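Local atomic coordinates of glideosome-associated protein 50 (Plasmodium falciparum 3D7, PDB entry 3TGH), a protein that belongs to the glideosome complex of gliding motility and host-cell invasion and may anchor that machinery to the parasite's inner membrane complex. Residues G51-W57 against A91-K95; W127-F131 against Q182-A186; K187-I193 against D223-L228. All coordinates share one frame; numbering follows the deposited sequence. Where two conformers were deposited one is given.

Contact 1: G51-W57 against A91-K95; sequences GLNDPAW and AQLLK. With SO4 (sulfate ion), chain B.
The indole of Trp-57 carries the side chain of Lys-95 along one face, and its edge meets Gly-51 and Gln-92. Lys-95 CG sits over the six-membered ring, 3.6 Å from Trp-57 CZ2. A bend at chi2 (-101°) lays the rest of the chain along the indole until CE stands 3.7 Å above the centroid of the five-membered ring, a CH-pi contact, and NZ 4.2 Å from the same centroid, a cation-pi contact. In the ring plane, Trp-57 NE1 donates to Gly-51 O (2.9 Å), which fixes the rotation of the indole. Leu-52 CD2 rests on helix 89-97, 3.6 Å from Ala-91 O and close to Lys-95 CG, while Ala-91 CB presses on the Gly-51 carbonyl carbon. A sulfate, probably from the crystallisation liquor, is gripped on the type I turn by Leu-52 N and Asn-53 ND2. Asp-54 OD1 accepts from Ala-56 N, a capping bond at the turn into helix 56-62. Trp-121 and Phe-45 meet the indole edge-to-face, and Gln-92 ties helix 89-97 to Asn-44 and Asp-84. Within the calcineurin-like phosphoesterase domain, away from the metal-binding histidines, the contact joins the turn before helix 56-62 to helix 89-97, with Trp-121 of strand 120-122 packed alongside.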
loop_
_atom_site.group_PDB
_atom_site.type_symbol
_atom_site.label_atom_id
_atom_site.label_comp_id
_atom_site.label_asym_id
_atom_site.label_seq_id
_atom_site.Cartn_x
_atom_site.Cartn_y
_atom_site.Cartn_z
ATOM N N GLY A 51 -9.745 -15.211 -13.496
ATOM C CA GLY A 51 -9.652 -14.524 -14.773
ATOM C C GLY A 51 -10.338 -13.169 -14.739
ATOM O O GLY A 51 -10.820 -12.726 -13.692
ATOM N N LEU A 52 -10.382 -12.526 -15.900
ATOM C CA LEU A 52 -10.977 -11.193 -16.050
ATOM C C LEU A 52 -12.475 -11.166 -15.746
ATOM O O LEU A 52 -12.998 -10.165 -15.260
ATOM C CB LEU A 52 -10.756 -10.683 -17.477
ATOM C CG LEU A 52 -9.350 -10.248 -17.859
ATOM C CD1 LEU A 52 -9.263 -10.079 -19.382
ATOM C CD2 LEU A 52 -8.992 -8.954 -17.140
ATOM N N ASN A 53 -13.159 -12.268 -16.041
ATOM C CA ASN A 53 -14.604 -12.351 -15.873
ATOM C C ASN A 53 -15.052 -13.221 -14.691
ATOM O O ASN A 53 -16.220 -13.602 -14.603
ATOM C CB ASN A 53 -15.227 -12.824 -17.189
ATOM C CG ASN A 53 -14.951 -11.862 -18.319
ATOM O OD1 ASN A 53 -15.372 -10.714 -18.265
ATOM N ND2 ASN A 53 -14.213 -12.308 -19.330
ATOM N N ASP A 54 -14.125 -13.521 -13.783
ATOM C CA ASP A 54 -14.451 -14.190 -12.524
ATOM C C ASP A 54 -15.547 -13.374 -11.823
ATOM O O ASP A 54 -15.394 -12.161 -11.650
ATOM C CB ASP A 54 -13.188 -14.270 -11.645
ATOM C CG ASP A 54 -13.358 -15.161 -10.414
ATOM O OD1 ASP A 54 -14.491 -15.329 -9.921
ATOM O OD2 ASP A 54 -12.332 -15.691 -9.923
ATOM N N PRO A 55 -16.668 -14.026 -11.437
ATOM C CA PRO A 55 -17.704 -13.355 -10.640
ATOM C C PRO A 55 -17.169 -12.654 -9.385
ATOM O O PRO A 55 -17.790 -11.700 -8.901
ATOM C CB PRO A 55 -18.632 -14.505 -10.237
ATOM C CG PRO A 55 -18.493 -15.492 -11.333
ATOM C CD PRO A 55 -17.076 -15.391 -11.825
ATOM N N ALA A 56 -16.028 -13.119 -8.874
ATOM C CA ALA A 56 -15.408 -12.529 -7.686
ATOM C C ALA A 56 -15.124 -11.026 -7.817
ATOM O O ALA A 56 -15.186 -10.305 -6.822
ATOM C CB ALA A 56 -14.132 -13.287 -7.321
ATOM N N TRP A 57 -14.826 -10.546 -9.026
ATOM C CA TRP A 57 -14.631 -9.100 -9.229
ATOM C C TRP A 57 -15.877 -8.319 -8.810
ATOM O O TRP A 57 -15.793 -7.315 -8.100
ATOM C CB TRP A 57 -14.293 -8.769 -10.686
ATOM C CG TRP A 57 -12.926 -9.186 -11.129
ATOM C CD1 TRP A 57 -12.612 -10.247 -11.931
ATOM C CD2 TRP A 57 -11.686 -8.536 -10.823
ATOM N NE1 TRP A 57 -11.259 -10.302 -12.140
ATOM C CE2 TRP A 57 -10.663 -9.261 -11.477
ATOM C CE3 TRP A 57 -11.339 -7.414 -10.062
ATOM C CZ2 TRP A 57 -9.314 -8.904 -11.380
ATOM C CZ3 TRP A 57 -10.001 -7.054 -9.978
ATOM C CH2 TRP A 57 -9.008 -7.791 -10.641
ATOM N N ALA A 91 -4.567 -11.521 -14.878
ATOM C CA ALA A 91 -5.876 -10.901 -14.955
ATOM C C ALA A 91 -5.976 -9.635 -14.112
ATOM O O ALA A 91 -6.601 -8.661 -14.525
ATOM C CB ALA A 91 -6.976 -11.904 -14.551
ATOM N N GLN A 92 -5.357 -9.636 -12.931
ATOM C CA GLN A 92 -5.375 -8.450 -12.083
ATOM C C GLN A 92 -4.546 -7.319 -12.684
ATOM O O GLN A 92 -4.885 -6.153 -12.527
ATOM C CB GLN A 92 -4.871 -8.787 -10.683
ATOM C CG GLN A 92 -5.740 -9.794 -9.982
ATOM C CD GLN A 92 -5.535 -9.806 -8.485
ATOM O OE1 GLN A 92 -5.442 -8.754 -7.840
ATOM N NE2 GLN A 92 -5.484 -11.003 -7.914
ATOM N N LEU A 93 -3.462 -7.678 -13.365
ATOM C CA LEU A 93 -2.635 -6.718 -14.094
ATOM C C LEU A 93 -3.412 -6.098 -15.266
ATOM O O LEU A 93 -3.399 -4.867 -15.462
ATOM C CB LEU A 93 -1.356 -7.409 -14.577
ATOM C CG LEU A 93 -0.348 -6.565 -15.358
ATOM C CD1 LEU A 93 0.326 -5.567 -14.436
ATOM C CD2 LEU A 93 0.685 -7.453 -16.059
ATOM N N LEU A 94 -4.098 -6.932 -16.044
ATOM C CA LEU A 94 -4.837 -6.433 -17.199
ATOM C C LEU A 94 -5.986 -5.514 -16.776
ATOM O O LEU A 94 -6.260 -4.509 -17.441
ATOM C CB LEU A 94 -5.346 -7.588 -18.063
ATOM C CG LEU A 94 -4.256 -8.372 -18.795
ATOM C CD1 LEU A 94 -4.855 -9.607 -19.455
ATOM C CD2 LEU A 94 -3.515 -7.495 -19.816
ATOM N N LYS A 95 -6.644 -5.846 -15.671
ATOM C CA LYS A 95 -7.642 -4.945 -15.089
ATOM C C LYS A 95 -6.984 -3.631 -14.662
ATOM O O LYS A 95 -7.594 -2.564 -14.740
ATOM C CB LYS A 95 -8.305 -5.594 -13.873
ATOM C CG LYS A 95 -9.332 -6.641 -14.219
ATOM C CD LYS A 95 -10.746 -6.118 -14.098
ATOM C CE LYS A 95 -11.748 -7.205 -14.435
ATOM N NZ LYS A 95 -13.156 -6.738 -14.316
HETATM S S SO4 B . -11.902 -15.157 -18.403
HETATM O O1 SO4 B . -12.852 -14.467 -19.274
HETATM O O2 SO4 B . -11.463 -16.374 -19.065
HETATM O O3 SO4 B . -10.753 -14.292 -18.154
HETATM O O4 SO4 B . -12.555 -15.477 -17.139
#

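Contact 2: W127-F131 against Q182-A186; sequences WYHYF and QLSVA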
loop_
_atom_site.group_PDB
_atom_site.type_symbol
_atom_site.label_atom_id
_atom_site.label_comp_id
_atom_site.label_asym_id
_atom_site.label_seq_id
_atom_site.Cartn_x
_atom_site.Cartn_y
_atom_site.Cartn_z
ATOM N N TRP A 127 5.012 -3.713 -9.854
ATOM C CA TRP A 127 5.644 -2.654 -9.084
ATOM C C TRP A 127 5.588 -1.367 -9.911
ATOM O O TRP A 127 5.682 -1.407 -11.146
ATOM C CB TRP A 127 7.095 -2.999 -8.715
ATOM C CG TRP A 127 8.018 -3.134 -9.893
ATOM C CD1 TRP A 127 8.850 -2.186 -10.397
ATOM C CD2 TRP A 127 8.181 -4.294 -10.709
ATOM N NE1 TRP A 127 9.532 -2.689 -11.488
ATOM C CE2 TRP A 127 9.131 -3.983 -11.697
ATOM C CE3 TRP A 127 7.616 -5.579 -10.693
ATOM C CZ2 TRP A 127 9.522 -4.901 -12.674
ATOM C CZ3 TRP A 127 7.999 -6.490 -11.661
ATOM C CH2 TRP A 127 8.947 -6.149 -12.638
ATOM N N TYR A 128 5.435 -0.236 -9.233
ATOM C CA TYR A 128 5.270 1.060 -9.911
ATOM C C TYR A 128 5.360 2.209 -8.900
ATOM O O TYR A 128 5.687 1.998 -7.724
ATOM C CB TYR A 128 3.939 1.101 -10.704
ATOM C CG TYR A 128 2.674 0.978 -9.865
ATOM C CD1 TYR A 128 2.210 -0.265 -9.452
ATOM C CD2 TYR A 128 1.928 2.111 -9.513
ATOM C CE1 TYR A 128 1.077 -0.391 -8.678
ATOM C CE2 TYR A 128 0.771 2.001 -8.750
ATOM C CZ TYR A 128 0.359 0.742 -8.319
ATOM O OH TYR A 128 -0.785 0.617 -7.570
ATOM N N HIS A 129 5.109 3.430 -9.356
ATOM C CA HIS A 129 5.160 4.603 -8.479
ATOM C C HIS A 129 4.099 5.600 -8.876
ATOM O O HIS A 129 3.589 5.557 -9.996
ATOM C CB HIS A 129 6.533 5.268 -8.552
ATOM C CG HIS A 129 6.989 5.519 -9.951
ATOM N ND1 HIS A 129 7.832 4.660 -10.620
ATOM C CD2 HIS A 129 6.665 6.493 -10.837
ATOM C CE1 HIS A 129 8.045 5.117 -11.841
ATOM N NE2 HIS A 129 7.352 6.231 -11.996
ATOM N N TYR A 130 3.788 6.491 -7.941
ATOM C CA TYR A 130 2.842 7.582 -8.141
ATOM C C TYR A 130 3.390 8.782 -7.371
ATOM O O TYR A 130 3.529 8.745 -6.151
ATOM C CB TYR A 130 1.459 7.178 -7.625
ATOM C CG TYR A 130 0.444 8.299 -7.551
ATOM C CD1 TYR A 130 0.048 8.981 -8.695
ATOM C CD2 TYR A 130 -0.148 8.652 -6.333
ATOM C CE1 TYR A 130 -0.896 10.010 -8.631
ATOM C CE2 TYR A 130 -1.090 9.677 -6.259
ATOM C CZ TYR A 130 -1.457 10.348 -7.410
ATOM O OH TYR A 130 -2.392 11.355 -7.335
ATOM N N PHE A 131 3.744 9.829 -8.100
ATOM C CA PHE A 131 4.266 11.045 -7.494
ATOM C C PHE A 131 3.185 12.095 -7.588
ATOM O O PHE A 131 2.581 12.273 -8.647
ATOM C CB PHE A 131 5.504 11.534 -8.244
ATOM C CG PHE A 131 6.768 10.817 -7.873
ATOM C CD1 PHE A 131 6.961 9.490 -8.227
ATOM C CD2 PHE A 131 7.783 11.479 -7.197
ATOM C CE1 PHE A 131 8.133 8.825 -7.882
ATOM C CE2 PHE A 131 8.959 10.823 -6.859
ATOM C CZ PHE A 131 9.136 9.498 -7.205
ATOM N N GLN A 182 13.601 4.458 -8.194
ATOM C CA GLN A 182 12.496 5.216 -7.601
ATOM C C GLN A 182 12.905 5.927 -6.306
ATOM O O GLN A 182 12.578 7.090 -6.095
ATOM C CB GLN A 182 11.306 4.292 -7.324
ATOM C CG GLN A 182 10.639 3.739 -8.569
ATOM C CD GLN A 182 9.779 2.522 -8.295
ATOM O OE1 GLN A 182 10.037 1.766 -7.355
ATOM N NE2 GLN A 182 8.767 2.307 -9.133
ATOM N N LEU A 183 13.613 5.224 -5.423
ATOM C CA LEU A 183 14.016 5.807 -4.147
ATOM C C LEU A 183 15.063 6.901 -4.346
ATOM O O LEU A 183 15.032 7.926 -3.660
ATOM C CB LEU A 183 14.537 4.722 -3.195
ATOM C CG LEU A 183 13.467 3.757 -2.675
ATOM C CD1 LEU A 183 14.145 2.522 -2.041
ATOM C CD2 LEU A 183 12.535 4.421 -1.683
ATOM N N SER A 184 15.966 6.692 -5.301
ATOM C CA SER A 184 16.982 7.691 -5.646
ATOM C C SER A 184 16.368 9.014 -6.114
ATOM O O SER A 184 16.868 10.089 -5.779
ATOM C CB SER A 184 17.909 7.149 -6.733
ATOM O OG SER A 184 18.951 8.066 -7.002
ATOM N N VAL A 185 15.288 8.928 -6.882
ATOM C CA VAL A 185 14.565 10.120 -7.333
ATOM C C VAL A 185 13.776 10.735 -6.179
ATOM O O VAL A 185 13.836 11.945 -5.960
ATOM C CB VAL A 185 13.634 9.809 -8.518
ATOM C CG1 VAL A 185 12.735 11.008 -8.844
ATOM C CG2 VAL A 185 14.452 9.404 -9.742
ATOM N N ALA A 186 13.057 9.905 -5.427
ATOM C CA ALA A 186 12.235 10.382 -4.314
ATOM C C ALA A 186 13.061 11.177 -3.304
ATOM O O ALA A 186 12.591 12.188 -2.777
ATOM C CB ALA A 186 11.520 9.208 -3.624
#
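Gln-182 of helix 169-189 reaches His-129 of strand 128-136 in an alpha/beta layer of the metallophosphoesterase fold, where the helix lies against a mixed sheet. The short segments run nearly parallel, 15° apart, with a closest axis approach of 10.8 Å, and Gln-182 bridges that gap. Its CB leaves the helix without aiming at the strand. With CG anti to the carbonyl carbon (chi1 -67°) and the chain extended beyond, the side chain reaches across: Gln-182 CG comes to 3.6 Å from His-129 ND1, Gln-182 CD follows at 3.7 Å from that same nitrogen, and Gln-182 NE2 ends in a hydrogen bond to it, 2.9 Å long and bent to 152°. This NE2 lies in the imidazole plane, whereas the amide stands almost perpendicular to the ring. Accepting the N-H is consistent with an unprotonated His-129 ND1, in which case a neutral imidazole would carry its proton on its own NE2.

Farther along the strand, Phe-131 turns its ring to the next turn of the helix. Its CE2 edge faces Ala-186 CA, and its CZ lies 4.2 Å from Val-185 CG1, obliquely to the ring. Ile-189 and Leu-324 also touch this phenyl group, and Ala-153 of strand 148-156 lies beside both Phe-131 and Ala-186.

The strand's other face carries Tyr-128, which stacks on Phe-156 and bonds to Thr-78 O of the neighbouring sheet. Polar and apolar pairings therefore follow one another along the interface: the amide-imidazole bond near the strand's start, the phenyl group two residues on. At the apolar end the side chains close with Phe-131 CZ 4.3 Å from Ala-186 CB.

Contact 3: K187-I193 against D223-L228; sequences KKIADFI and DAEVDL
Asp-227 and Ile-193 hold each other by two hydrogen bonds. Ile-193 N donates to Asp-227 OD2 (2.9 Å, 163°) through the anti lone pair of that oxygen, and Asp-227 N returns a bond to Ile-193 O (2.9 Å), in the carbonyl plane. The same OD2 lies 3.2 Å from Phe-192 CA. Beside this pair Ile-193 CG2 meets Val-226 CG2 at 3.8 Å, the side chains crossing at about a right angle, while CD1 reaches Ala-224 O.

At the other end Lys-187 runs over Ala-224, its CG tight against CA at 3.5 Å. After a bend at chi3 (74°), Lys-187 NZ comes to Asp-223 OD2 from its syn side but tilted out of the carboxylate plane, a 2.9 Å salt bridge.

In the next shell, a water joins Asp-191 O to Asp-227 OD1, and Lys-307 forms a salt bridge with that OD1. Asp-191 is anchored separately by Lys-314 and Ala-151 N. A Schellman motif, with Glu-225 at positive phi, ends helix 218-223 and turns the chain toward strand 228-231. The contact thereby closes a beta-alpha-beta crossover between adjacent parallel strands 192-196 and 228-231.

Both Asp-227 oxygens thus have partners although the residue is buried: OD2 takes a backbone N-H and OD1 a water and a lysine. The nearby positive charge would probably keep this carboxylate ionised.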
loop_
_atom_site.group_PDB
_atom_site.type_symbol
_atom_site.label_atom_id
_atom_site.label_comp_id
_atom_site.label_asym_id
_atom_site.label_seq_id
_atom_site.Cartn_x
_atom_site.Cartn_y
_atom_site.Cartn_z
ATOM N N LYS A 187 14.286 10.717 -3.046
ATOM C CA LYS A 187 15.246 11.422 -2.177
ATOM C C LYS A 187 15.483 12.867 -2.586
ATOM O O LYS A 187 15.712 13.733 -1.738
ATOM C CB LYS A 187 16.612 10.717 -2.199
ATOM C CG LYS A 187 16.701 9.511 -1.322
ATOM C CD LYS A 187 17.906 8.646 -1.671
ATOM C CE LYS A 187 19.205 9.266 -1.209
ATOM N NZ LYS A 187 20.350 8.347 -1.462
ATOM N N LYS A 188 15.457 13.114 -3.890
ATOM C CA LYS A 188 15.773 14.425 -4.437
ATOM C C LYS A 188 14.557 15.347 -4.561
ATOM O O LYS A 188 14.719 16.565 -4.574
ATOM C CB LYS A 188 16.426 14.261 -5.812
ATOM C CG LYS A 188 17.765 13.527 -5.797
ATOM C CD LYS A 188 18.881 14.403 -5.244
ATOM C CE LYS A 188 20.244 13.982 -5.773
ATOM N NZ LYS A 188 21.317 14.924 -5.341
ATOM N N ILE A 189 13.348 14.789 -4.664
ATOM C CA ILE A 189 12.172 15.624 -4.974
ATOM C C ILE A 189 10.936 15.462 -4.076
ATOM O O ILE A 189 9.991 16.238 -4.205
ATOM C CB ILE A 189 11.743 15.468 -6.461
ATOM C CG1 ILE A 189 11.162 14.082 -6.739
ATOM C CG2 ILE A 189 12.930 15.760 -7.386
ATOM C CD1 ILE A 189 10.698 13.903 -8.178
ATOM N N ALA A 190 10.944 14.495 -3.159
ATOM C CA ALA A 190 9.764 14.222 -2.342
ATOM C C ALA A 190 9.952 14.587 -0.867
ATOM O O ALA A 190 10.926 14.169 -0.226
ATOM C CB ALA A 190 9.362 12.760 -2.478
ATOM N N ASP A 191 9.000 15.344 -0.330
ATOM C CA ASP A 191 8.987 15.703 1.091
ATOM C C ASP A 191 8.475 14.539 1.938
ATOM O O ASP A 191 8.826 14.412 3.123
ATOM C CB ASP A 191 8.124 16.941 1.302
ATOM C CG ASP A 191 8.581 18.109 0.444
ATOM O OD1 ASP A 191 9.578 18.771 0.810
ATOM O OD2 ASP A 191 7.961 18.335 -0.617
ATOM N N PHE A 192 7.638 13.707 1.321
ATOM C CA PHE A 192 7.101 12.495 1.929
ATOM C C PHE A 192 7.343 11.310 0.995
ATOM O O PHE A 192 7.124 11.413 -0.214
ATOM C CB PHE A 192 5.594 12.620 2.146
ATOM C CG PHE A 192 5.190 13.740 3.064
ATOM C CD1 PHE A 192 4.672 14.923 2.553
ATOM C CD2 PHE A 192 5.291 13.597 4.438
ATOM C CE1 PHE A 192 4.278 15.952 3.411
ATOM C CE2 PHE A 192 4.903 14.617 5.296
ATOM C CZ PHE A 192 4.398 15.792 4.780
ATOM N N ILE A 193 7.768 10.179 1.553
ATOM C CA ILE A 193 7.930 8.944 0.772
ATOM C C ILE A 193 7.219 7.817 1.509
ATOM O O ILE A 193 7.509 7.551 2.678
ATOM C CB ILE A 193 9.412 8.570 0.547
ATOM C CG1 ILE A 193 10.193 9.750 -0.040
ATOM C CG2 ILE A 193 9.528 7.369 -0.387
ATOM C CD1 ILE A 193 11.690 9.522 -0.085
ATOM N N ASP A 223 18.157 4.568 3.752
ATOM C CA ASP A 223 19.021 5.449 2.960
ATOM C C ASP A 223 18.218 6.583 2.316
ATOM O O ASP A 223 18.712 7.712 2.212
ATOM C CB ASP A 223 19.765 4.658 1.877
ATOM C CG ASP A 223 20.519 5.559 0.910
ATOM O OD1 ASP A 223 21.583 6.087 1.294
ATOM O OD2 ASP A 223 20.038 5.748 -0.230
ATOM N N ALA A 224 16.989 6.279 1.893
ATOM C CA ALA A 224 16.109 7.272 1.271
ATOM C C ALA A 224 15.228 8.052 2.258
ATOM O O ALA A 224 14.442 8.895 1.842
ATOM C CB ALA A 224 15.237 6.606 0.204
ATOM N N GLU A 225 15.367 7.782 3.554
ATOM C CA GLU A 225 14.586 8.459 4.599
ATOM C C GLU A 225 13.076 8.313 4.394
ATOM O O GLU A 225 12.309 9.276 4.542
ATOM C CB GLU A 225 14.975 9.934 4.707
ATOM C CG GLU A 225 16.447 10.178 5.001
ATOM C CD GLU A 225 16.705 11.599 5.459
ATOM O OE1 GLU A 225 16.283 11.947 6.585
ATOM O OE2 GLU A 225 17.319 12.371 4.693
ATOM N N VAL A 226 12.662 7.098 4.048
ATOM C CA VAL A 226 11.264 6.772 3.864
ATOM C C VAL A 226 10.491 7.003 5.164
ATOM O O VAL A 226 10.984 6.709 6.256
ATOM C CB VAL A 226 11.118 5.309 3.376
ATOM C CG1 VAL A 226 9.691 4.797 3.538
ATOM C CG2 VAL A 226 11.606 5.209 1.922
ATOM N N ASP A 227 9.279 7.529 5.035
ATOM C CA ASP A 227 8.443 7.850 6.189
ATOM C C ASP A 227 7.653 6.643 6.685
ATOM O O ASP A 227 7.694 6.314 7.877
ATOM C CB ASP A 227 7.488 8.993 5.833
ATOM C CG ASP A 227 8.221 10.282 5.529
ATOM O OD1 ASP A 227 8.799 10.879 6.466
ATOM O OD2 ASP A 227 8.229 10.701 4.350
ATOM N N LEU A 228 6.940 5.994 5.764
ATOM C CA LEU A 228 6.058 4.866 6.070
ATOM C C LEU A 228 6.300 3.700 5.116
ATOM O O LEU A 228 6.382 3.897 3.904
ATOM C CB LEU A 228 4.596 5.262 5.880
ATOM C CG LEU A 228 3.731 5.836 6.994
ATOM C CD1 LEU A 228 4.372 7.014 7.669
ATOM C CD2 LEU A 228 2.381 6.198 6.393
HETATM O O HOH W 1 8.927 13.516 5.844
#

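Overall arrangement
From the N terminus, contact 1 comes first, closing a 33-residue loop that passes through strand 75-78 and returns on helix 89-97. Contact 2 then opens at strand 128-136 and closes, with 50 residues between, on helix 169-189, after the chain has run back along the neighbouring antiparallel strand 148-156. Contact 3 follows where that helix ends, its loop running through strand 192-196 and helices 211-216 and 218-223. None nests or crosses: the three are in series. Contacts 2 and 3 share helix 169-189 and one mixed sheet and touch directly, Ala-186 CB lying 3.6 Å from Ile-193 CD1. Contact 1 stands apart, its centre about 34 Å from that of contact 3, across the chain's centre.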